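Conserved hypothetical protein (Sulfolobus solfataricus, PDB 2FNA) is an archaeal AAA+ ATPase that binds ADP in a P-loop NTPase domain and carries a C-terminal winged-helix domain of a kind that often binds DNA. Local coordinates at residues F278-Y292 and E324-W337. Sequence-based numbering, arbitrary orientation.
Sequences FENFLHGREIARKRY and EIYNYLTQLTKHSW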
loop_
_atom_site.group_PDB
_atom_site.type_symbol
_atom_site.label_atom_id
_atom_site.label_comp_id
_atom_site.label_asym_id
_atom_site.label_seq_id
_atom_site.Cartn_x
_atom_site.Cartn_y
_atom_site.Cartn_z
ATOM N N PHE A 278 -13.087 -5.292 2.049
ATOM C CA PHE A 278 -13.469 -6.543 1.437
ATOM C C PHE A 278 -14.434 -6.310 0.282
ATOM O O PHE A 278 -14.402 -7.032 -0.697
ATOM C CB PHE A 278 -14.074 -7.497 2.444
ATOM C CG PHE A 278 -13.989 -8.930 2.019
ATOM C CD1 PHE A 278 -12.745 -9.518 1.813
ATOM C CD2 PHE A 278 -15.124 -9.691 1.820
ATOM C CE1 PHE A 278 -12.634 -10.826 1.437
ATOM C CE2 PHE A 278 -15.011 -11.010 1.445
ATOM C CZ PHE A 278 -13.746 -11.573 1.257
ATOM N N GLU A 279 -15.296 -5.306 0.401
ATOM C CA GLU A 279 -16.205 -4.934 -0.698
ATOM C C GLU A 279 -15.422 -4.466 -1.909
ATOM O O GLU A 279 -15.779 -4.818 -3.017
ATOM C CB GLU A 279 -17.189 -3.842 -0.281
ATOM C CG GLU A 279 -18.265 -4.323 0.654
ATOM C CD GLU A 279 -19.033 -5.474 0.057
ATOM O OE1 GLU A 279 -19.535 -5.307 -1.080
ATOM O OE2 GLU A 279 -19.086 -6.553 0.698
ATOM N N ASN A 280 -14.361 -3.687 -1.703
ATOM C CA ASN A 280 -13.438 -3.358 -2.792
ATOM C C ASN A 280 -12.836 -4.604 -3.445
ATOM O O ASN A 280 -12.762 -4.685 -4.672
ATOM C CB ASN A 280 -12.288 -2.477 -2.339
ATOM C CG ASN A 280 -12.726 -1.124 -1.895
ATOM O OD1 ASN A 280 -13.819 -0.686 -2.203
ATOM N ND2 ASN A 280 -11.856 -0.438 -1.186
ATOM N N PHE A 281 -12.405 -5.562 -2.628
ATOM C CA PHE A 281 -11.958 -6.850 -3.144
ATOM C C PHE A 281 -13.018 -7.573 -3.968
ATOM O O PHE A 281 -12.692 -8.187 -4.964
ATOM C CB PHE A 281 -11.464 -7.765 -2.008
ATOM C CG PHE A 281 -11.104 -9.167 -2.465
ATOM C CD1 PHE A 281 -9.867 -9.431 -3.047
ATOM C CD2 PHE A 281 -12.016 -10.210 -2.341
ATOM C CE1 PHE A 281 -9.547 -10.722 -3.490
ATOM C CE2 PHE A 281 -11.705 -11.475 -2.780
ATOM C CZ PHE A 281 -10.477 -11.746 -3.352
ATOM N N LEU A 282 -14.274 -7.520 -3.550
ATOM C CA LEU A 282 -15.342 -8.292 -4.199
ATOM C C LEU A 282 -15.898 -7.608 -5.463
ATOM O O LEU A 282 -16.734 -8.177 -6.174
ATOM C CB LEU A 282 -16.501 -8.537 -3.218
ATOM C CG LEU A 282 -16.226 -9.424 -2.009
ATOM C CD1 LEU A 282 -17.404 -9.398 -1.062
ATOM C CD2 LEU A 282 -15.883 -10.840 -2.435
ATOM N N HIS A 283 -15.456 -6.379 -5.694
ATOM C CA HIS A 283 -15.796 -5.614 -6.869
ATOM C C HIS A 283 -15.210 -6.357 -8.063
ATOM O O HIS A 283 -14.008 -6.662 -8.095
ATOM C CB HIS A 283 -15.208 -4.206 -6.750
ATOM C CG HIS A 283 -15.735 -3.230 -7.757
ATOM N ND1 HIS A 283 -15.182 -1.981 -7.939
ATOM C CD2 HIS A 283 -16.767 -3.315 -8.631
ATOM C CE1 HIS A 283 -15.862 -1.332 -8.870
ATOM N NE2 HIS A 283 -16.818 -2.124 -9.315
ATOM N N GLY A 284 -16.073 -6.688 -9.018
ATOM C CA GLY A 284 -15.679 -7.508 -10.166
ATOM C C GLY A 284 -15.689 -9.021 -9.940
ATOM O O GLY A 284 -15.358 -9.775 -10.856
ATOM N N ARG A 285 -16.051 -9.464 -8.732
ATOM C CA ARG A 285 -16.161 -10.894 -8.413
ATOM C C ARG A 285 -17.539 -11.190 -7.887
ATOM O O ARG A 285 -17.685 -12.048 -7.028
ATOM C CB ARG A 285 -15.159 -11.293 -7.321
ATOM C CG ARG A 285 -13.742 -10.900 -7.588
ATOM C CD ARG A 285 -12.921 -10.882 -6.297
ATOM N NE ARG A 285 -11.700 -10.111 -6.505
ATOM C CZ ARG A 285 -10.569 -10.623 -6.960
ATOM N NH1 ARG A 285 -10.495 -11.901 -7.272
ATOM N NH2 ARG A 285 -9.522 -9.844 -7.137
ATOM N N GLU A 286 -18.551 -10.484 -8.385
ATOM C CA GLU A 286 -19.897 -10.603 -7.822
ATOM C C GLU A 286 -20.462 -12.023 -7.957
ATOM O O GLU A 286 -21.272 -12.450 -7.132
ATOM C CB GLU A 286 -20.841 -9.561 -8.436
ATOM C CG GLU A 286 -22.161 -9.334 -7.655
ATOM C CD GLU A 286 -21.987 -8.641 -6.293
ATOM O OE1 GLU A 286 -20.868 -8.175 -5.950
ATOM O OE2 GLU A 286 -22.998 -8.566 -5.560
ATOM N N ILE A 287 -20.017 -12.753 -8.977
ATOM C CA ILE A 287 -20.389 -14.163 -9.136
ATOM C C ILE A 287 -19.952 -15.028 -7.922
ATOM O O ILE A 287 -20.753 -15.828 -7.406
ATOM C CB ILE A 287 -19.851 -14.745 -10.486
ATOM C CG1 ILE A 287 -20.470 -16.111 -10.796
ATOM C CG2 ILE A 287 -18.321 -14.848 -10.494
ATOM C CD1 ILE A 287 -21.945 -16.063 -11.196
ATOM N N ALA A 288 -18.719 -14.838 -7.436
ATOM C CA ALA A 288 -18.176 -15.694 -6.355
ATOM C C ALA A 288 -18.267 -15.034 -4.969
ATOM O O ALA A 288 -17.601 -15.447 -4.015
ATOM C CB ALA A 288 -16.745 -16.095 -6.671
ATOM N N ARG A 289 -19.140 -14.042 -4.863
ATOM C CA ARG A 289 -19.197 -13.172 -3.712
ATOM C C ARG A 289 -19.578 -13.888 -2.408
ATOM O O ARG A 289 -18.883 -13.778 -1.409
ATOM C CB ARG A 289 -20.187 -12.055 -3.995
ATOM C CG ARG A 289 -20.403 -11.150 -2.828
ATOM C CD ARG A 289 -21.626 -10.333 -3.014
ATOM N NE ARG A 289 -21.762 -9.388 -1.920
ATOM C CZ ARG A 289 -21.120 -8.230 -1.832
ATOM N NH1 ARG A 289 -20.269 -7.834 -2.783
ATOM N NH2 ARG A 289 -21.337 -7.465 -0.775
ATOM N N LYS A 290 -20.707 -14.579 -2.417
ATOM C CA LYS A 290 -21.133 -15.397 -1.273
ATOM C C LYS A 290 -20.080 -16.440 -0.879
ATOM O O LYS A 290 -19.882 -16.715 0.300
ATOM C CB LYS A 290 -22.486 -16.073 -1.564
ATOM C CG LYS A 290 -23.651 -15.085 -1.588
ATOM C CD LYS A 290 -24.998 -15.775 -1.850
ATOM N N ARG A 291 -19.397 -16.990 -1.869
ATOM C CA ARG A 291 -18.360 -17.974 -1.630
ATOM C C ARG A 291 -17.176 -17.369 -0.889
ATOM O O ARG A 291 -16.679 -17.947 0.065
ATOM C CB ARG A 291 -17.891 -18.560 -2.954
ATOM C CG ARG A 291 -19.030 -19.176 -3.767
ATOM C CD ARG A 291 -18.537 -20.032 -4.903
ATOM N NE ARG A 291 -19.610 -20.895 -5.398
ATOM C CZ ARG A 291 -19.432 -21.905 -6.245
ATOM N NH1 ARG A 291 -18.228 -22.194 -6.716
ATOM N NH2 ARG A 291 -20.471 -22.627 -6.628
ATOM N N TYR A 292 -16.711 -16.208 -1.343
ATOM C CA TYR A 292 -15.638 -15.495 -0.639
ATOM C C TYR A 292 -16.008 -15.174 0.828
ATOM O O TYR A 292 -15.210 -15.413 1.730
ATOM C CB TYR A 292 -15.231 -14.226 -1.406
ATOM C CG TYR A 292 -14.317 -14.490 -2.589
ATOM C CD1 TYR A 292 -13.034 -15.006 -2.398
ATOM C CD2 TYR A 292 -14.715 -14.205 -3.898
ATOM C CE1 TYR A 292 -12.180 -15.249 -3.460
ATOM C CE2 TYR A 292 -13.846 -14.447 -4.991
ATOM C CZ TYR A 292 -12.585 -14.972 -4.761
ATOM O OH TYR A 292 -11.705 -15.214 -5.802
ATOM N N GLU A 324 -11.846 -24.398 -8.681
ATOM C CA GLU A 324 -12.553 -23.240 -8.160
ATOM C C GLU A 324 -11.967 -22.846 -6.801
ATOM O O GLU A 324 -11.608 -21.678 -6.593
ATOM C CB GLU A 324 -14.056 -23.536 -8.045
ATOM C CG GLU A 324 -14.780 -23.543 -9.390
ATOM C CD GLU A 324 -16.229 -24.033 -9.303
ATOM O OE1 GLU A 324 -16.466 -25.242 -9.023
ATOM O OE2 GLU A 324 -17.135 -23.207 -9.551
ATOM N N ILE A 325 -11.849 -23.835 -5.911
ATOM C CA ILE A 325 -11.310 -23.638 -4.555
ATOM C C ILE A 325 -9.898 -23.022 -4.580
ATOM O O ILE A 325 -9.619 -22.086 -3.857
ATOM C CB ILE A 325 -11.225 -24.965 -3.751
ATOM C CG1 ILE A 325 -12.598 -25.659 -3.636
ATOM C CG2 ILE A 325 -10.608 -24.714 -2.358
ATOM C CD1 ILE A 325 -13.450 -25.229 -2.457
ATOM N N TYR A 326 -9.027 -23.587 -5.406
ATOM C CA TYR A 326 -7.669 -23.110 -5.581
ATOM C C TYR A 326 -7.653 -21.643 -6.001
ATOM O O TYR A 326 -6.873 -20.843 -5.476
ATOM C CB TYR A 326 -6.957 -23.959 -6.641
ATOM C CG TYR A 326 -5.534 -23.519 -6.948
ATOM C CD1 TYR A 326 -4.471 -23.912 -6.134
ATOM C CD2 TYR A 326 -5.251 -22.717 -8.057
ATOM C CE1 TYR A 326 -3.169 -23.519 -6.408
ATOM C CE2 TYR A 326 -3.952 -22.319 -8.338
ATOM C CZ TYR A 326 -2.916 -22.724 -7.510
ATOM O OH TYR A 326 -1.622 -22.332 -7.782
ATOM N N ASN A 327 -8.511 -21.298 -6.960
ATOM C CA ASN A 327 -8.579 -19.931 -7.479
ATOM C C ASN A 327 -9.045 -18.928 -6.418
ATOM O O ASN A 327 -8.507 -17.827 -6.341
ATOM C CB ASN A 327 -9.480 -19.883 -8.724
ATOM C CG ASN A 327 -9.817 -18.459 -9.175
ATOM O OD1 ASN A 327 -8.930 -17.647 -9.461
ATOM N ND2 ASN A 327 -11.118 -18.170 -9.282
ATOM N N TYR A 328 -10.040 -19.301 -5.613
ATOM C CA TYR A 328 -10.524 -18.418 -4.539
ATOM C C TYR A 328 -9.431 -18.157 -3.482
ATOM O O TYR A 328 -9.195 -17.019 -3.071
ATOM C CB TYR A 328 -11.766 -19.013 -3.865
ATOM C CG TYR A 328 -12.928 -19.330 -4.787
ATOM C CD1 TYR A 328 -13.290 -18.459 -5.813
ATOM C CD2 TYR A 328 -13.704 -20.477 -4.594
ATOM C CE1 TYR A 328 -14.366 -18.736 -6.648
ATOM C CE2 TYR A 328 -14.792 -20.764 -5.428
ATOM C CZ TYR A 328 -15.116 -19.884 -6.451
ATOM O OH TYR A 328 -16.181 -20.142 -7.291
ATOM N N LEU A 329 -8.758 -19.209 -3.037
ATOM C CA LEU A 329 -7.680 -19.047 -2.066
ATOM C C LEU A 329 -6.484 -18.318 -2.649
ATOM O O LEU A 329 -5.864 -17.527 -1.963
ATOM C CB LEU A 329 -7.249 -20.398 -1.476
ATOM C CG LEU A 329 -8.345 -21.108 -0.684
ATOM C CD1 LEU A 329 -7.911 -22.527 -0.312
ATOM C CD2 LEU A 329 -8.730 -20.300 0.548
ATOM N N THR A 330 -6.156 -18.571 -3.907
ATOM C CA THR A 330 -5.059 -17.854 -4.585
ATOM C C THR A 330 -5.315 -16.356 -4.682
ATOM O O THR A 330 -4.401 -15.559 -4.493
ATOM C CB THR A 330 -4.830 -18.406 -6.015
ATOM O OG1 THR A 330 -4.359 -19.749 -5.916
ATOM C CG2 THR A 330 -3.799 -17.555 -6.793
ATOM N N GLN A 331 -6.548 -15.978 -5.015
ATOM C CA GLN A 331 -6.898 -14.579 -5.094
ATOM C C GLN A 331 -6.768 -13.908 -3.706
ATOM O O GLN A 331 -6.186 -12.823 -3.578
ATOM C CB GLN A 331 -8.306 -14.417 -5.679
ATOM C CG GLN A 331 -8.388 -14.711 -7.171
ATOM C CD GLN A 331 -7.446 -13.820 -7.975
ATOM O OE1 GLN A 331 -7.655 -12.616 -8.076
ATOM N NE2 GLN A 331 -6.395 -14.410 -8.528
ATOM N N LEU A 332 -7.298 -14.570 -2.684
ATOM C CA LEU A 332 -7.267 -14.065 -1.298
ATOM C C LEU A 332 -5.829 -13.888 -0.828
ATOM O O LEU A 332 -5.471 -12.861 -0.196
ATOM C CB LEU A 332 -8.048 -15.028 -0.367
ATOM C CG LEU A 332 -9.581 -14.948 -0.488
ATOM C CD1 LEU A 332 -10.285 -16.056 0.273
ATOM C CD2 LEU A 332 -10.079 -13.593 -0.001
ATOM N N THR A 333 -4.984 -14.864 -1.155
ATOM C CA THR A 333 -3.556 -14.787 -0.803
ATOM C C THR A 333 -2.836 -13.659 -1.554
ATOM O O THR A 333 -2.008 -12.938 -0.966
ATOM C CB THR A 333 -2.847 -16.114 -1.067
ATOM O OG1 THR A 333 -3.504 -17.155 -0.345
ATOM C CG2 THR A 333 -1.426 -16.067 -0.620
ATOM N N LYS A 334 -3.139 -13.505 -2.846
ATOM C CA LYS A 334 -2.494 -12.462 -3.668
ATOM C C LYS A 334 -2.853 -11.070 -3.181
ATOM O O LYS A 334 -2.069 -10.150 -3.323
ATOM C CB LYS A 334 -2.925 -12.557 -5.136
ATOM C CG LYS A 334 -2.475 -13.807 -5.856
ATOM C CD LYS A 334 -1.227 -13.577 -6.694
ATOM C CE LYS A 334 -1.264 -14.448 -7.935
ATOM N NZ LYS A 334 0.097 -14.545 -8.511
ATOM N N HIS A 335 -4.077 -10.921 -2.675
ATOM C CA HIS A 335 -4.598 -9.654 -2.221
ATOM C C HIS A 335 -4.387 -9.484 -0.685
ATOM O O HIS A 335 -4.763 -8.464 -0.104
ATOM C CB HIS A 335 -6.064 -9.475 -2.654
ATOM C CG HIS A 335 -6.239 -9.295 -4.134
ATOM N ND1 HIS A 335 -6.407 -8.053 -4.720
ATOM C CD2 HIS A 335 -6.246 -10.194 -5.150
ATOM C CE1 HIS A 335 -6.522 -8.200 -6.028
ATOM N NE2 HIS A 335 -6.421 -9.484 -6.313
ATOM N N SER A 336 -3.681 -10.439 -0.078
ATOM C CA SER A 336 -3.187 -10.342 1.310
ATOM C C SER A 336 -4.306 -10.398 2.366
ATOM O O SER A 336 -4.165 -9.870 3.479
ATOM C CB SER A 336 -2.306 -9.114 1.467
ATOM O OG SER A 336 -1.073 -9.318 0.800
ATOM N N TRP A 337 -5.380 -11.127 2.054
ATOM C CA TRP A 337 -6.471 -11.324 3.021
ATOM C C TRP A 337 -6.125 -12.446 3.962
ATOM O O TRP A 337 -6.402 -12.364 5.179
ATOM C CB TRP A 337 -7.805 -11.585 2.313
ATOM C CG TRP A 337 -8.304 -10.347 1.778
ATOM C CD1 TRP A 337 -8.149 -9.872 0.510
ATOM C CD2 TRP A 337 -8.970 -9.330 2.514
ATOM N NE1 TRP A 337 -8.724 -8.637 0.403
ATOM C CE2 TRP A 337 -9.222 -8.271 1.625
ATOM C CE3 TRP A 337 -9.397 -9.217 3.840
ATOM C CZ2 TRP A 337 -9.879 -7.112 2.022
ATOM C CZ3 TRP A 337 -10.038 -8.075 4.232
ATOM C CH2 TRP A 337 -10.277 -7.033 3.338
#
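F281 and W337 anchor an aromatic cluster whose rings meet edge-to-face. W337 turns its indole edge toward the face of F281, whose own edge turns to the face of H335, with planes 75° apart. With CG anti to the backbone N (chi1 -157°), the F278 ring reaches the indole edge-first, CD1 over its face and 3.7 Å from W337 CE2. L332 CD2 fills in beside F281 CZ at 3.8 Å. R285 suits its place by both covering a ring and donating: its guanidinium lies over a face of F281, and NH1 reaches a lone pair of Q331 OE1 (3.0 Å, 164° at the hydrogen), glutamine's flat amide nearly coplanar with it. Y328 pairs a ring edge with a hydroxyl acceptor. The edge points at the face of Y292, while A288, small enough for close approach, sets CB 3.6 Å from Y328 CE1. Y328 OH accepts from R291 NH1 (3.0 Å), which also forms a salt bridge with E324 OE2, though the hydrogen bond within it is weak; E324 OE1 is bonded to S321, and R291 NE bridges to E316. A leucine at Y328 is likely to leave R291 NH1 with E324 alone of these two partners and Y292 without its edge-on neighbour. The contact joins the end of helix 259-282 and the start of helix 289-299 to helix 322-334, whose Schellman end leads into strand 338-340.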